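Local coordinates for biliverdin reductase (Synechocystis sp., PDB 5B3T), which probably reduces biliverdin to bilirubin with NADPH, as a cyanobacterial member of the Gfo/Idh/MocA oxidoreductase family, at residues Gly138-Gln141 against Ala142-Asn146. Residues are numbered along the deposited sequence; the frame is centred on the assembly and turned at random.
Sequences GVHQ and AIRQN
Val139 and Ile143 meet one turn apart on the alpha-helix 137-146, which lies against the mixed sheet of the C-terminal alpha/beta domain in this two-domain Gfo/Idh/MocA fold. CG1 of Val139 touches CD1 of Ile143 at 4.0 Å, the two branches crossing obliquely. Val139 swings CG1 anti to its backbone N (chi1 167°), which carries that methyl toward the isoleucine; Ile143 in turn lays CG1 3.2 Å from the Val139 carbonyl O. Phe262 of strand 258-263 packs on Val139, Ala142 and Ile143, and Phe251 and Leu253 of strand 248-255 also reach Ile143, making this the sheet-facing side of the helix. Cutting Ile143 back to an alanine removes CG1, CG2 and CD1, and would probably leave Val139 CG1 without its neighbour one turn on and open a gap facing Phe251 and Leu253.

On another flank His140 and Arg144 run side by side and point the same way, with Arg144 CG 4.1 Å from His140 NE2, approaching the ring obliquely. Ring and guanidinium planes are turned 59° apart, and a bend at chi2 (-95°) leads the guanidinium away. Phe192 meets the His140 ring and also touches Arg144, while Asp194 and Leu195 of helix 193-196 border the arginine. In the plane of the His140 ring, at its edge, sits NE2 of the neighbouring Gln141.

Four successive i to i+4 bonds join the turns: Ala142 N to Gly138 O, Ile143 N to Val139 O, Arg144 N to His140 O and Gln145 N to Gln141 O. CB and CG of Gln145 lie in front of the Gln141 carbonyl oxygen, each 3.4 Å from it. Asn146 turns its amide back along the helix, ND2 donating to Ala142 O at 2.8 Å, with that oxygen close to the amide plane.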
loop_
_atom_site.group_PDB
_atom_site.type_symbol
_atom_site.label_atom_id
_atom_site.label_comp_id
_atom_site.label_asym_id
_atom_site.label_seq_id
_atom_site.Cartn_x
_atom_site.Cartn_y
_atom_site.Cartn_z
ATOM N N GLY A 138 4.958 -3.090 -9.708
ATOM C CA GLY A 138 5.262 -3.469 -11.078
ATOM C C GLY A 138 4.392 -4.611 -11.569
ATOM O O GLY A 138 3.905 -4.588 -12.701
ATOM N N VAL A 139 4.175 -5.615 -10.717
ATOM C CA VAL A 139 3.334 -6.748 -11.097
ATOM C C VAL A 139 1.904 -6.291 -11.363
ATOM O O VAL A 139 1.244 -6.787 -12.284
ATOM C CB VAL A 139 3.391 -7.844 -10.014
ATOM C CG1 VAL A 139 2.287 -8.870 -10.228
ATOM C CG2 VAL A 139 4.752 -8.524 -10.026
ATOM N N HIS A 140 1.401 -5.337 -10.571
ATOM C CA HIS A 140 0.035 -4.862 -10.782
ATOM C C HIS A 140 -0.132 -4.236 -12.160
ATOM O O HIS A 140 -1.137 -4.476 -12.840
ATOM C CB HIS A 140 -0.369 -3.851 -9.711
ATOM C CG HIS A 140 -1.681 -3.188 -9.994
ATOM N ND1 HIS A 140 -2.892 -3.806 -9.766
ATOM C CD2 HIS A 140 -1.972 -1.979 -10.533
ATOM C CE1 HIS A 140 -3.872 -2.998 -10.129
ATOM N NE2 HIS A 140 -3.341 -1.883 -10.597
ATOM N N GLN A 141 0.830 -3.415 -12.584
ATOM C CA GLN A 141 0.737 -2.813 -13.909
ATOM C C GLN A 141 0.872 -3.865 -15.002
ATOM O O GLN A 141 0.219 -3.767 -16.047
ATOM C CB GLN A 141 1.798 -1.724 -14.070
ATOM C CG GLN A 141 1.606 -0.524 -13.151
ATOM C CD GLN A 141 0.280 0.198 -13.368
ATOM O OE1 GLN A 141 -0.375 0.039 -14.400
ATOM N NE2 GLN A 141 -0.116 1.004 -12.389
ATOM N N ALA A 142 1.712 -4.879 -14.779
ATOM C CA ALA A 142 1.827 -5.967 -15.744
ATOM C C ALA A 142 0.515 -6.735 -15.870
ATOM O O ALA A 142 0.127 -7.139 -16.973
ATOM C CB ALA A 142 2.967 -6.904 -15.345
ATOM N N ILE A 143 -0.179 -6.951 -14.751
ATOM C CA ILE A 143 -1.489 -7.600 -14.798
ATOM C C ILE A 143 -2.475 -6.741 -15.579
ATOM O O ILE A 143 -3.201 -7.231 -16.452
ATOM C CB ILE A 143 -2.003 -7.890 -13.376
ATOM C CG1 ILE A 143 -1.094 -8.889 -12.662
ATOM C CG2 ILE A 143 -3.432 -8.406 -13.420
ATOM C CD1 ILE A 143 -1.589 -9.290 -11.290
ATOM N N ARG A 144 -2.518 -5.442 -15.268
ATOM C CA ARG A 144 -3.401 -4.525 -15.985
ATOM C C ARG A 144 -3.136 -4.558 -17.484
ATOM O O ARG A 144 -4.075 -4.593 -18.289
ATOM C CB ARG A 144 -3.224 -3.105 -15.445
ATOM C CG ARG A 144 -4.303 -2.651 -14.478
ATOM C CD ARG A 144 -5.393 -1.879 -15.203
ATOM N NE ARG A 144 -6.333 -1.260 -14.274
ATOM C CZ ARG A 144 -7.482 -1.809 -13.895
ATOM N NH1 ARG A 144 -7.840 -2.997 -14.366
ATOM N NH2 ARG A 144 -8.273 -1.172 -13.044
ATOM N N GLN A 145 -1.862 -4.561 -17.878
ATOM C CA GLN A 145 -1.499 -4.524 -19.290
ATOM C C GLN A 145 -1.826 -5.816 -20.029
ATOM O O GLN A 145 -1.764 -5.829 -21.262
ATOM C CB GLN A 145 -0.007 -4.220 -19.435
ATOM C CG GLN A 145 0.349 -2.750 -19.280
ATOM C CD GLN A 145 1.839 -2.530 -19.110
ATOM O OE1 GLN A 145 2.655 -3.310 -19.605
ATOM N NE2 GLN A 145 2.205 -1.460 -18.413
ATOM N N ASN A 146 -2.170 -6.894 -19.321
ATOM C CA ASN A 146 -2.367 -8.186 -19.961
ATOM C C ASN A 146 -3.692 -8.858 -19.626
ATOM O O ASN A 146 -3.979 -9.921 -20.187
ATOM C CB ASN A 146 -1.215 -9.138 -19.601
ATOM C CG ASN A 146 0.094 -8.743 -20.261
ATOM O OD1 ASN A 146 0.316 -9.019 -21.441
ATOM N ND2 ASN A 146 0.968 -8.093 -19.501
#